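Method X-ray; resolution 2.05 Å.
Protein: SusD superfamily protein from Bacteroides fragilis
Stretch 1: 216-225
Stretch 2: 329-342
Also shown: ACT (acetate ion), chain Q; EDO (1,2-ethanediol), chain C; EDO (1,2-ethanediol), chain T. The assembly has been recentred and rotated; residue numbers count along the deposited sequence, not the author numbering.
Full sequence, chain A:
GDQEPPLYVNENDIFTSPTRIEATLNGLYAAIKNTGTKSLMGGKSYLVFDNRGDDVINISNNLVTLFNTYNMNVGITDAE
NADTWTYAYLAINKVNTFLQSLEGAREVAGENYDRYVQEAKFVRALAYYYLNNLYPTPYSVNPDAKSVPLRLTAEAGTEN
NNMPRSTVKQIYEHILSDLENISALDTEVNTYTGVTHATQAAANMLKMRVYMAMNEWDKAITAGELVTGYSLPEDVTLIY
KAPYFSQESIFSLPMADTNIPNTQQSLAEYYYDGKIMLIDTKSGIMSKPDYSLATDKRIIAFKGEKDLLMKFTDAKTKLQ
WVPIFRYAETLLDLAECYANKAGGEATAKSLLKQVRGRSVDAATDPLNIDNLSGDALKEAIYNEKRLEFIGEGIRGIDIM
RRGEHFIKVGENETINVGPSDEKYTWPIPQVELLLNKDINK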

ATOM      1  N   GLU A 216       9.840   6.366  14.174  1.00 14.32           N
ATOM      2  CA  GLU A 216      10.483   7.665  14.053  1.00 13.76           C
ATOM      3  C   GLU A 216       9.406   8.727  13.848  1.00 13.78           C
ATOM      4  O   GLU A 216       9.238   9.295  12.741  1.00 12.90           O
ATOM      5  N   TRP A 217       8.673   8.996  14.924  1.00 13.15           N
ATOM      6  CA  TRP A 217       7.421   9.759  14.850  1.00 13.62           C
ATOM      7  C   TRP A 217       7.690  11.201  14.412  1.00 13.48           C
ATOM      8  O   TRP A 217       6.977  11.734  13.566  1.00 13.69           O
ATOM      9  N   ASP A 218       8.773  11.794  14.904  1.00 13.27           N
ATOM     10  CA  ASP A 218       9.127  13.154  14.501  1.00 13.28           C
ATOM     11  C   ASP A 218       9.544  13.279  13.029  1.00 13.25           C
ATOM     12  O   ASP A 218       9.143  14.224  12.350  1.00 13.12           O
ATOM     13  N   LYS A 219      10.345  12.346  12.545  1.00 12.46           N
ATOM     14  CA  LYS A 219      10.750  12.362  11.145  1.00 12.90           C
ATOM     15  C   LYS A 219       9.545  12.059  10.240  1.00 13.15           C
ATOM     16  O   LYS A 219       9.439  12.634   9.148  1.00 13.24           O
ATOM     17  N   ALA A 220       8.632  11.210  10.707  1.00 12.73           N
ATOM     18  CA  ALA A 220       7.394  10.925   9.965  1.00 12.97           C
ATOM     19  C   ALA A 220       6.527  12.184   9.821  1.00 12.40           C
ATOM     20  O   ALA A 220       6.026  12.474   8.758  1.00 12.81           O
ATOM     21  N   ILE A 221       6.379  12.918  10.917  1.00 12.44           N
ATOM     22  CA  ILE A 221       5.636  14.184  10.932  1.00 11.82           C
ATOM     23  C   ILE A 221       6.208  15.205   9.988  1.00 12.67           C
ATOM     24  O   ILE A 221       5.454  15.832   9.238  1.00 12.60           O
ATOM     25  N   THR A 222       7.528  15.383  10.006  1.00 12.97           N
ATOM     26  CA  THR A 222       8.159  16.304   9.086  1.00 13.73           C
ATOM     27  C   THR A 222       7.821  15.959   7.620  1.00 13.88           C
ATOM     28  O   THR A 222       7.440  16.852   6.849  1.00 13.71           O
ATOM     29  N   ALA A 223       7.946  14.681   7.246  1.00 13.13           N
ATOM     30  CA  ALA A 223       7.588  14.247   5.894  1.00 13.16           C
ATOM     31  C   ALA A 223       6.129  14.513   5.581  1.00 13.10           C
ATOM     32  O   ALA A 223       5.817  15.104   4.554  1.00 13.13           O
ATOM     33  N   GLY A 224       5.227  14.050   6.450  1.00 12.24           N
ATOM     34  CA  GLY A 224       3.803  14.145   6.159  1.00 12.06           C
ATOM     35  C   GLY A 224       3.255  15.558   6.161  1.00 12.67           C
ATOM     36  O   GLY A 224       2.307  15.834   5.445  1.00 12.47           O
ATOM     37  N   GLU A 225       3.849  16.453   6.965  1.00 12.42           N
ATOM     38  CA  GLU A 225       3.437  17.860   6.974  1.00 13.89           C
ATOM     39  C   GLU A 225       3.852  18.598   5.712  1.00 15.24           C
ATOM     40  O   GLU A 225       3.291  19.623   5.445  1.00 15.84           O
ATOM     41  N   GLU A 329      -5.465   9.529   4.490  1.00 12.80           N
ATOM     42  CA  GLU A 329      -4.361   8.779   5.061  1.00 14.28           C
ATOM     43  C   GLU A 329      -3.296   9.713   5.681  1.00 13.47           C
ATOM     44  O   GLU A 329      -2.769   9.441   6.788  1.00 13.26           O
ATOM     45  N   THR A 330      -2.961  10.776   4.954  1.00 13.80           N
ATOM     46  CA  THR A 330      -2.016  11.779   5.453  1.00 12.78           C
ATOM     47  C   THR A 330      -2.440  12.196   6.862  1.00 13.10           C
ATOM     48  O   THR A 330      -1.637  12.188   7.781  1.00 12.86           O
ATOM     49  N   LEU A 331      -3.714  12.520   7.023  1.00 13.09           N
ATOM     50  CA  LEU A 331      -4.245  13.017   8.302  1.00 13.39           C
ATOM     51  C   LEU A 331      -4.255  11.968   9.428  1.00 13.05           C
ATOM     52  O   LEU A 331      -3.854  12.268  10.554  1.00 13.04           O
ATOM     53  N   LEU A 332      -4.721  10.765   9.127  1.00 12.35           N
ATOM     54  CA  LEU A 332      -4.761   9.721  10.117  1.00 13.26           C
ATOM     55  C   LEU A 332      -3.369   9.196  10.460  1.00 13.36           C
ATOM     56  O   LEU A 332      -3.140   8.836  11.593  1.00 12.36           O
ATOM     57  N   ASP A 333      -2.446   9.154   9.500  1.00 13.91           N
ATOM     58  CA  ASP A 333      -1.052   8.793   9.787  1.00 14.66           C
ATOM     59  C   ASP A 333      -0.440   9.855  10.733  1.00 14.51           C
ATOM     60  O   ASP A 333       0.185   9.513  11.749  1.00 14.42           O
ATOM     61  N   LEU A 334      -0.598  11.135  10.372  1.00 14.13           N
ATOM     62  CA  LEU A 334      -0.163  12.239  11.251  1.00 13.76           C
ATOM     63  C   LEU A 334      -0.806  12.153  12.632  1.00 13.04           C
ATOM     64  O   LEU A 334      -0.135  12.339  13.638  1.00 12.08           O
ATOM     65  N   ALA A 335      -2.092  11.820  12.696  1.00 12.89           N
ATOM     66  CA  ALA A 335      -2.756  11.647  14.003  1.00 11.81           C
ATOM     67  C   ALA A 335      -2.011  10.585  14.809  1.00 12.26           C
ATOM     68  O   ALA A 335      -1.737  10.809  15.981  1.00 10.92           O
ATOM     69  N   GLU A 336      -1.672   9.435  14.175  1.00 11.62           N
ATOM     70  CA  GLU A 336      -0.978   8.365  14.894  1.00 12.27           C
ATOM     71  C   GLU A 336       0.382   8.863  15.372  1.00 11.68           C
ATOM     72  O   GLU A 336       0.767   8.610  16.511  1.00 12.89           O
ATOM     73  N   CYS A 337       1.126   9.561  14.514  1.00 12.16           N
ATOM     74  CA  CYS A 337       2.434  10.088  14.907  1.00 11.09           C
ATOM     75  C   CYS A 337       2.341  11.015  16.114  1.00 11.60           C
ATOM     76  O   CYS A 337       3.092  10.876  17.085  1.00 10.85           O
ATOM     77  N   TYR A 338       1.400  11.945  16.072  1.00 12.00           N
ATOM     78  CA  TYR A 338       1.255  12.910  17.169  1.00 12.33           C
ATOM     79  C   TYR A 338       0.769  12.243  18.464  1.00 12.75           C
ATOM     80  O   TYR A 338       1.196  12.650  19.537  1.00 12.35           O
ATOM     81  N   ALA A 339      -0.069  11.203  18.361  1.00 13.36           N
ATOM     82  CA  ALA A 339      -0.500  10.455  19.549  1.00 14.09           C
ATOM     83  C   ALA A 339       0.678   9.729  20.229  1.00 14.82           C
ATOM     84  O   ALA A 339       0.579   9.388  21.406  1.00 15.70           O
ATOM     85  N   ASN A 340       1.750   9.456  19.475  1.00 14.94           N
ATOM     86  CA  ASN A 340       2.961   8.819  20.012  1.00 15.66           C
ATOM     87  C   ASN A 340       3.996   9.829  20.498  1.00 17.37           C
ATOM     88  O   ASN A 340       5.075   9.433  20.858  1.00 17.88           O
ATOM     89  N   LYS A 341       3.657  11.116  20.527  1.00 18.51           N
ATOM     90  CA  LYS A 341       4.603  12.189  20.797  1.00 19.71           C
ATOM     91  C   LYS A 341       4.148  12.929  22.067  1.00 19.49           C
ATOM     92  O   LYS A 341       2.959  13.230  22.221  1.00 18.42           O
ATOM     93  N   ALA A 342       5.072  13.139  23.021  1.00 18.98           N
ATOM     94  CA  ALA A 342       4.799  13.883  24.240  1.00 18.14           C
ATOM     95  C   ALA A 342       4.238  15.265  23.871  1.00 17.03           C
ATOM     96  O   ALA A 342       4.825  15.965  23.045  1.00 16.45           O
TER

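Packing of the helix that begins at Trp 217 against the helix running through Thr 330 and Cys 337 in a SusD superfamily protein. The helices run roughly antiparallel (149°), their axes 9.1 Å apart at closest approach; the two stretches together bury 615 Å². Glu 216, at the N-cap position, does not reach the partner; its OE1 accepts a salt-bridged hydrogen bond from Lys 219 NZ (2.9 Å), one turn on. Trp 217 (chi1 m) points toward the second helix where the backbones come closest, CA to CA of Cys 337 5.0 Å. Asn 340 (m) lays its CB over the five-membered ring of the indole, 3.5 Å from Trp 217 NE1, while its ND2 bonds back to Glu 336 O (3.0 Å). Cys 337 SG lies at the edge of the six-membered ring, 4.0 Å from Trp 217 CE3. Asp 218 (m) leaves its CA sideways, yet its OD1 forms a salt bridge with Lys 341 NZ (2.7 Å), reached by a lysine chain that is t through chi1 to chi3 and p at chi4. An acetate accepts the backbone hydrogen bond from Asp 218 N to its OXT (2.9 Å). Ala 220 points inward, its small CB 3.6 Å from Cys 337 SG. Ile 221 (m, t) is the apolar centre: CG1 meets Cys 337 CB at 3.5 Å and Leu 334 CD2 at 4.2 Å, and CD1 sits almost squarely over the Tyr 338 ring. Thr 222 faces away. Gly 224 brings its backbone close; an ideal CB here would lie only 3.1 Å from Leu 334 CD2. Glu 225 (m, t) closes the contact: Tyr 338 OH, at the end of a side chain that starts away from stretch 1, donates a very short hydrogen bond to Glu 225 OE2 (2.4 Å), which also accepts one from O1 of the chain T ethanediol (2.4 Å).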

ATOM      1  CB  GLU A 216      11.445   7.643  12.866  1.00 14.75           C
ATOM      2  CG  GLU A 216      12.656   6.730  13.047  1.00 14.14           C
ATOM      3  CD  GLU A 216      13.637   7.239  14.051  1.00 14.04           C
ATOM      4  OE1 GLU A 216      13.669   8.444  14.344  1.00 16.64           O
ATOM      5  OE2 GLU A 216      14.383   6.418  14.587  1.00 18.43           O
ATOM      6  CB  TRP A 217       6.634   9.702  16.184  1.00 13.78           C
ATOM      7  CG  TRP A 217       6.462   8.307  16.710  1.00 13.96           C
ATOM      8  CD1 TRP A 217       7.023   7.799  17.846  1.00 15.63           C
ATOM      9  CD2 TRP A 217       5.728   7.235  16.113  1.00 15.20           C
ATOM     10  NE1 TRP A 217       6.672   6.495  17.999  1.00 14.18           N
ATOM     11  CE2 TRP A 217       5.882   6.112  16.953  1.00 15.27           C
ATOM     12  CE3 TRP A 217       4.942   7.118  14.971  1.00 14.18           C
ATOM     13  CZ2 TRP A 217       5.300   4.886  16.679  1.00 15.20           C
ATOM     14  CZ3 TRP A 217       4.353   5.884  14.689  1.00 16.17           C
ATOM     15  CH2 TRP A 217       4.544   4.786  15.532  1.00 14.86           C
ATOM     16  CB  ASP A 218      10.225  13.726  15.382  1.00 14.44           C
ATOM     17  CG  ASP A 218       9.756  14.045  16.785  1.00 15.88           C
ATOM     18  OD1 ASP A 218       8.564  14.328  17.029  1.00 20.69           O
ATOM     19  OD2 ASP A 218      10.629  14.067  17.660  1.00 22.13           O
ATOM     20  CB  LYS A 219      11.924  11.410  10.880  1.00 13.23           C
ATOM     21  CG  LYS A 219      13.208  11.815  11.610  1.00 13.25           C
ATOM     22  CD  LYS A 219      14.301  10.733  11.514  1.00 15.59           C
ATOM     23  CE  LYS A 219      15.537  11.093  12.344  1.00 17.39           C
ATOM     24  NZ  LYS A 219      15.312  10.727  13.828  1.00 18.12           N
ATOM     25  CB  ALA A 220       6.619   9.816  10.655  1.00 12.19           C
ATOM     26  CB  ILE A 221       5.553  14.779  12.355  1.00 11.32           C
ATOM     27  CG1 ILE A 221       4.625  13.909  13.214  1.00 11.22           C
ATOM     28  CG2 ILE A 221       5.081  16.261  12.335  1.00  9.18           C
ATOM     29  CD1 ILE A 221       4.780  14.128  14.782  1.00  8.84           C
ATOM     30  CB  THR A 222       9.685  16.336   9.281  1.00 14.33           C
ATOM     31  OG1 THR A 222       9.975  16.688  10.632  1.00 14.01           O
ATOM     32  CG2 THR A 222      10.348  17.366   8.316  1.00 14.66           C
ATOM     33  CB  ALA A 223       7.868  12.723   5.700  1.00 13.08           C
ATOM     34  CB  GLU A 225       3.857  18.597   8.256  1.00 14.13           C
ATOM     35  CG  GLU A 225       2.936  18.143   9.393  1.00 15.21           C
ATOM     36  CD  GLU A 225       3.172  18.752  10.706  1.00 17.08           C
ATOM     37  OE1 GLU A 225       4.211  19.424  10.887  1.00 18.87           O
ATOM     38  OE2 GLU A 225       2.286  18.535  11.580  1.00 17.03           O
ATOM     39  CB  GLU A 329      -3.676   7.843   4.056  1.00 14.27           C
ATOM     40  CG  GLU A 329      -2.819   6.788   4.775  1.00 16.46           C
ATOM     41  CD  GLU A 329      -1.765   6.166   3.886  1.00 20.19           C
ATOM     42  OE1 GLU A 329      -2.030   5.995   2.649  1.00 17.11           O
ATOM     43  OE2 GLU A 329      -0.664   5.860   4.421  1.00 19.75           O
ATOM     44  CB  THR A 330      -1.986  13.020   4.574  1.00 13.67           C
ATOM     45  OG1 THR A 330      -1.859  12.645   3.186  1.00 11.04           O
ATOM     46  CG2 THR A 330      -0.853  14.015   5.026  1.00 11.07           C
ATOM     47  CB  LEU A 331      -5.662  13.600   8.075  1.00 12.86           C
ATOM     48  CG  LEU A 331      -5.731  14.865   7.173  1.00 14.83           C
ATOM     49  CD1 LEU A 331      -7.173  15.279   6.892  1.00 14.77           C
ATOM     50  CD2 LEU A 331      -4.953  16.048   7.750  1.00 14.38           C
ATOM     51  CB  LEU A 332      -5.695   8.572   9.689  1.00 13.78           C
ATOM     52  CG  LEU A 332      -7.199   8.827   9.652  1.00 13.48           C
ATOM     53  CD1 LEU A 332      -7.946   7.560   9.201  1.00  9.47           C
ATOM     54  CD2 LEU A 332      -7.747   9.366  10.995  1.00 13.00           C
ATOM     55  CB  ASP A 333      -0.177   8.702   8.510  1.00 15.35           C
ATOM     56  CG  ASP A 333      -0.462   7.437   7.618  1.00 18.94           C
ATOM     57  OD1 ASP A 333      -1.135   6.517   8.060  1.00 18.59           O
ATOM     58  OD2 ASP A 333      -0.006   7.427   6.427  1.00 23.39           O
ATOM     59  CB  LEU A 334      -0.419  13.613  10.610  1.00 13.48           C
ATOM     60  CG  LEU A 334       0.530  14.001   9.472  1.00 14.14           C
ATOM     61  CD1 LEU A 334       0.022  15.283   8.747  1.00 12.22           C
ATOM     62  CD2 LEU A 334       1.963  14.185   9.987  1.00 13.83           C
ATOM     63  CB  ALA A 335      -4.211  11.231  13.816  1.00 11.88           C
ATOM     64  CB  GLU A 336      -0.861   7.081  14.052  1.00 12.31           C
ATOM     65  CG  GLU A 336      -0.013   5.984  14.704  1.00 12.77           C
ATOM     66  CD  GLU A 336       0.008   4.700  13.898  1.00 15.69           C
ATOM     67  OE1 GLU A 336      -0.613   4.680  12.800  1.00 12.98           O
ATOM     68  OE2 GLU A 336       0.671   3.717  14.347  1.00 13.38           O
ATOM     69  CB  CYS A 337       3.081  10.846  13.768  1.00 11.34           C
ATOM     70  SG  CYS A 337       3.446   9.787  12.370  1.00 13.96           S
ATOM     71  CB  TYR A 338       0.333  14.095  16.773  1.00 12.64           C
ATOM     72  CG  TYR A 338       1.003  15.219  16.012  1.00 11.33           C
ATOM     73  CD1 TYR A 338       1.768  16.176  16.678  1.00 12.17           C
ATOM     74  CD2 TYR A 338       0.872  15.327  14.635  1.00 11.28           C
ATOM     75  CE1 TYR A 338       2.392  17.236  15.977  1.00 12.21           C
ATOM     76  CE2 TYR A 338       1.478  16.361  13.934  1.00 13.13           C
ATOM     77  CZ  TYR A 338       2.252  17.305  14.613  1.00 13.22           C
ATOM     78  OH  TYR A 338       2.861  18.317  13.920  1.00 14.55           O
ATOM     79  CB  ALA A 339      -1.602   9.469  19.212  1.00 12.84           C
ATOM     80  CB  ASN A 340       3.592   7.905  18.969  1.00 15.02           C
ATOM     81  CG  ASN A 340       2.921   6.579  18.887  1.00 15.69           C
ATOM     82  OD1 ASN A 340       3.096   5.760  19.765  1.00 16.28           O
ATOM     83  ND2 ASN A 340       2.164   6.350  17.838  1.00 11.91           N
ATOM     84  CB  LYS A 341       4.642  13.078  19.539  1.00 20.60           C
ATOM     85  CG  LYS A 341       5.614  14.209  19.585  1.00 24.97           C
ATOM     86  CD  LYS A 341       5.532  15.073  18.332  1.00 26.91           C
ATOM     87  CE  LYS A 341       6.273  16.380  18.555  1.00 28.46           C
ATOM     88  NZ  LYS A 341       7.710  16.083  18.833  1.00 31.25           N
ATOM     89  CB  ALA A 342       6.123  14.057  25.088  1.00 18.25           C
TER
HETATM   90  C   ACT Q  16      11.050  10.084  17.789  1.00 56.96           C
HETATM   91  O   ACT Q  16      12.018  10.796  18.148  1.00 58.87           O
HETATM   92  OXT ACT Q  16      10.163  10.728  17.214  1.00 54.44           O
HETATM   93  CH3 ACT Q  16      11.038   8.595  18.043  1.00 56.86           C
HETATM   94  C1  EDO C  22       0.213   3.525   6.812  1.00 47.55           C
HETATM   95  O1  EDO C  22      -0.998   4.052   6.315  1.00 41.30           O
HETATM   96  C2  EDO C  22       0.499   2.098   6.316  1.00 48.39           C
HETATM   97  O2  EDO C  22       1.686   1.700   7.072  1.00 48.88           O
HETATM   98  C1  EDO T  19      -0.880  18.707  12.174  1.00 49.63           C
HETATM   99  O1  EDO T  19      -0.076  18.553  11.003  1.00 44.76           O
HETATM  100  C2  EDO T  19      -1.509  20.084  12.378  1.00 51.06           C
HETATM  101  O2  EDO T  19      -0.458  21.042  12.548  1.00 54.41           O